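Local coordinates for fimbriae-associated protein FAP1 (Streptococcus parasanguinis, PDB 2X12), which is a serine-rich adhesin that forms the fimbriae of this oral bacterium and probably mediates its attachment to surfaces and biofilm formation, at residues L208-Y214 and K259-V265. Residues are numbered along the deposited sequence; the frame is centred on the assembly and turned at random.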
loop_
_atom_site.group_PDB
_atom_site.type_symbol
_atom_site.label_atom_id
_atom_site.label_comp_id
_atom_site.label_asym_id
_atom_site.label_seq_id
_atom_site.Cartn_x
_atom_site.Cartn_y
_atom_site.Cartn_z
ATOM N N LEU A 208 -20.540 10.133 -7.461
ATOM C CA LEU A 208 -19.990 9.455 -6.259
ATOM C C LEU A 208 -20.104 10.295 -4.952
ATOM O O LEU A 208 -19.941 9.760 -3.840
ATOM C CB LEU A 208 -18.509 9.143 -6.478
ATOM C CG LEU A 208 -18.100 7.874 -7.213
ATOM C CD1 LEU A 208 -19.200 7.412 -8.107
ATOM C CD2 LEU A 208 -16.821 8.046 -8.045
ATOM N N LYS A 209 -20.386 11.596 -5.086
ATOM C CA LYS A 209 -20.370 12.510 -3.944
ATOM C C LYS A 209 -21.284 12.057 -2.783
ATOM O O LYS A 209 -21.017 12.404 -1.620
ATOM C CB LYS A 209 -20.735 13.956 -4.376
ATOM C CG LYS A 209 -19.629 14.721 -5.228
ATOM C CD LYS A 209 -19.975 16.232 -5.537
ATOM C CE LYS A 209 -21.496 16.419 -5.934
ATOM N NZ LYS A 209 -21.935 17.735 -6.560
ATOM N N THR A 210 -22.356 11.312 -3.077
ATOM C CA THR A 210 -23.309 10.933 -2.023
ATOM C C THR A 210 -22.934 9.637 -1.334
ATOM O O THR A 210 -23.607 9.205 -0.422
ATOM C CB THR A 210 -24.760 10.798 -2.557
ATOM O OG1 THR A 210 -24.839 9.764 -3.538
ATOM C CG2 THR A 210 -25.221 12.090 -3.177
ATOM N N LEU A 211 -21.855 9.005 -1.765
ATOM C CA LEU A 211 -21.566 7.674 -1.284
ATOM C C LEU A 211 -20.803 7.682 -0.003
ATOM O O LEU A 211 -20.157 8.659 0.326
ATOM C CB LEU A 211 -20.757 6.915 -2.311
ATOM C CG LEU A 211 -21.508 6.548 -3.567
ATOM C CD1 LEU A 211 -20.532 5.780 -4.490
ATOM C CD2 LEU A 211 -22.750 5.744 -3.209
ATOM N N LYS A 212 -20.851 6.559 0.699
ATOM C CA LYS A 212 -20.177 6.424 1.962
ATOM C C LYS A 212 -19.059 5.451 1.775
ATOM O O LYS A 212 -19.237 4.251 1.930
ATOM C CB LYS A 212 -21.165 6.009 3.028
ATOM C CG LYS A 212 -21.758 7.250 3.717
ATOM C CD LYS A 212 -23.167 7.042 4.449
ATOM C CE LYS A 212 -23.668 8.396 5.171
ATOM N NZ LYS A 212 -25.078 8.888 4.803
ATOM N N THR A 213 -17.903 5.989 1.442
ATOM C CA THR A 213 -16.783 5.180 1.038
ATOM C C THR A 213 -15.928 4.672 2.177
ATOM O O THR A 213 -15.836 5.292 3.243
ATOM C CB THR A 213 -15.874 5.956 0.071
ATOM O OG1 THR A 213 -15.215 7.015 0.767
ATOM C CG2 THR A 213 -16.728 6.548 -1.039
ATOM N N TYR A 214 -15.311 3.525 1.919
ATOM C CA TYR A 214 -14.354 2.936 2.814
ATOM C C TYR A 214 -12.974 2.916 2.171
ATOM O O TYR A 214 -12.851 2.659 0.971
ATOM C CB TYR A 214 -14.732 1.510 3.119
ATOM C CG TYR A 214 -15.779 1.372 4.159
ATOM C CD1 TYR A 214 -17.067 1.133 3.804
ATOM C CD2 TYR A 214 -15.484 1.457 5.498
ATOM C CE1 TYR A 214 -18.068 0.993 4.746
ATOM C CE2 TYR A 214 -16.487 1.314 6.473
ATOM C CZ TYR A 214 -17.789 1.076 6.060
ATOM O OH TYR A 214 -18.865 0.929 6.874
ATOM N N LYS A 259 -12.728 1.899 9.944
ATOM C CA LYS A 259 -13.895 1.658 10.751
ATOM C C LYS A 259 -14.986 2.604 10.319
ATOM O O LYS A 259 -16.172 2.242 10.315
ATOM C CB LYS A 259 -13.590 1.848 12.239
ATOM C CG LYS A 259 -12.986 0.593 12.883
ATOM C CD LYS A 259 -13.203 0.426 14.427
ATOM C CE LYS A 259 -12.102 -0.556 15.008
ATOM N NZ LYS A 259 -12.231 -0.870 16.469
ATOM N N GLY A 260 -14.589 3.816 9.944
ATOM C CA GLY A 260 -15.547 4.814 9.490
ATOM C C GLY A 260 -15.499 5.010 7.983
ATOM O O GLY A 260 -14.504 4.651 7.292
ATOM N N THR A 261 -16.569 5.608 7.477
ATOM C CA THR A 261 -16.666 5.955 6.065
ATOM C C THR A 261 -16.351 7.443 5.830
ATOM O O THR A 261 -16.128 8.235 6.746
ATOM C CB THR A 261 -18.089 5.646 5.547
ATOM O OG1 THR A 261 -19.078 6.353 6.334
ATOM C CG2 THR A 261 -18.365 4.165 5.617
ATOM N N THR A 262 -16.363 7.822 4.573
ATOM C CA THR A 262 -16.072 9.184 4.185
ATOM C C THR A 262 -17.102 9.606 3.181
ATOM O O THR A 262 -17.289 8.924 2.187
ATOM C CB THR A 262 -14.700 9.217 3.546
ATOM O OG1 THR A 262 -13.752 8.929 4.567
ATOM C CG2 THR A 262 -14.403 10.549 2.960
ATOM N N LYS A 263 -17.771 10.725 3.412
ATOM C CA LYS A 263 -18.767 11.133 2.437
ATOM C C LYS A 263 -18.024 11.433 1.180
ATOM O O LYS A 263 -17.210 12.327 1.141
ATOM C CB LYS A 263 -19.651 12.335 2.860
ATOM C CG LYS A 263 -21.134 12.179 2.342
ATOM C CD LYS A 263 -22.050 13.388 2.609
ATOM C CE LYS A 263 -21.859 14.541 1.561
ATOM N NZ LYS A 263 -22.922 15.619 1.573
ATOM N N GLY A 264 -18.277 10.650 0.155
ATOM C CA GLY A 264 -17.676 10.909 -1.140
ATOM C C GLY A 264 -16.299 10.322 -1.185
ATOM O O GLY A 264 -15.975 9.450 -0.386
ATOM N N VAL A 265 -15.490 10.815 -2.115
ATOM C CA VAL A 265 -14.132 10.311 -2.341
ATOM C C VAL A 265 -13.123 11.380 -1.936
ATOM O O VAL A 265 -13.244 12.513 -2.348
ATOM C CB VAL A 265 -13.983 9.962 -3.850
ATOM C CG1 VAL A 265 -12.578 9.524 -4.184
ATOM C CG2 VAL A 265 -14.960 8.873 -4.223
#
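Leu208 opens a type I turn, closed by the Leu211 N to Leu208 O hydrogen bond (2.9 Å). Leu208 CB lies 4.2 Å from Val265 CG2, and Leu203 touches both side chains. Gly264 has a positive phi, easiest without a side chain; a CB would sit close to Lys209 O. Gly264 N donates to Leu211 O at 2.7 Å, before the ladder. Lys212 and Lys263 form its first pair, non-hydrogen-bonded, their exposed side chains on one face. In the hydrogen-bonded pair that follows, Thr213 N donates to Thr262 O (3.1 Å) and Thr262 N to Thr213 O (2.9 Å). Thr213 OG1 is 2.8 Å from Gly264 O and 3.2 Å from Thr262 O; its proton can serve either. Thr261 CG2 packs over one face of the Tyr214 ring, a CH-pi contact. This surface contact ends an antiparallel ladder of the all-beta domain, joining the start of strand 212-220 to the end of strand 254-263. Strand 287-295 pairs along the other edge of 212-220; Tyr214 makes backbone hydrogen bonding with Thr295.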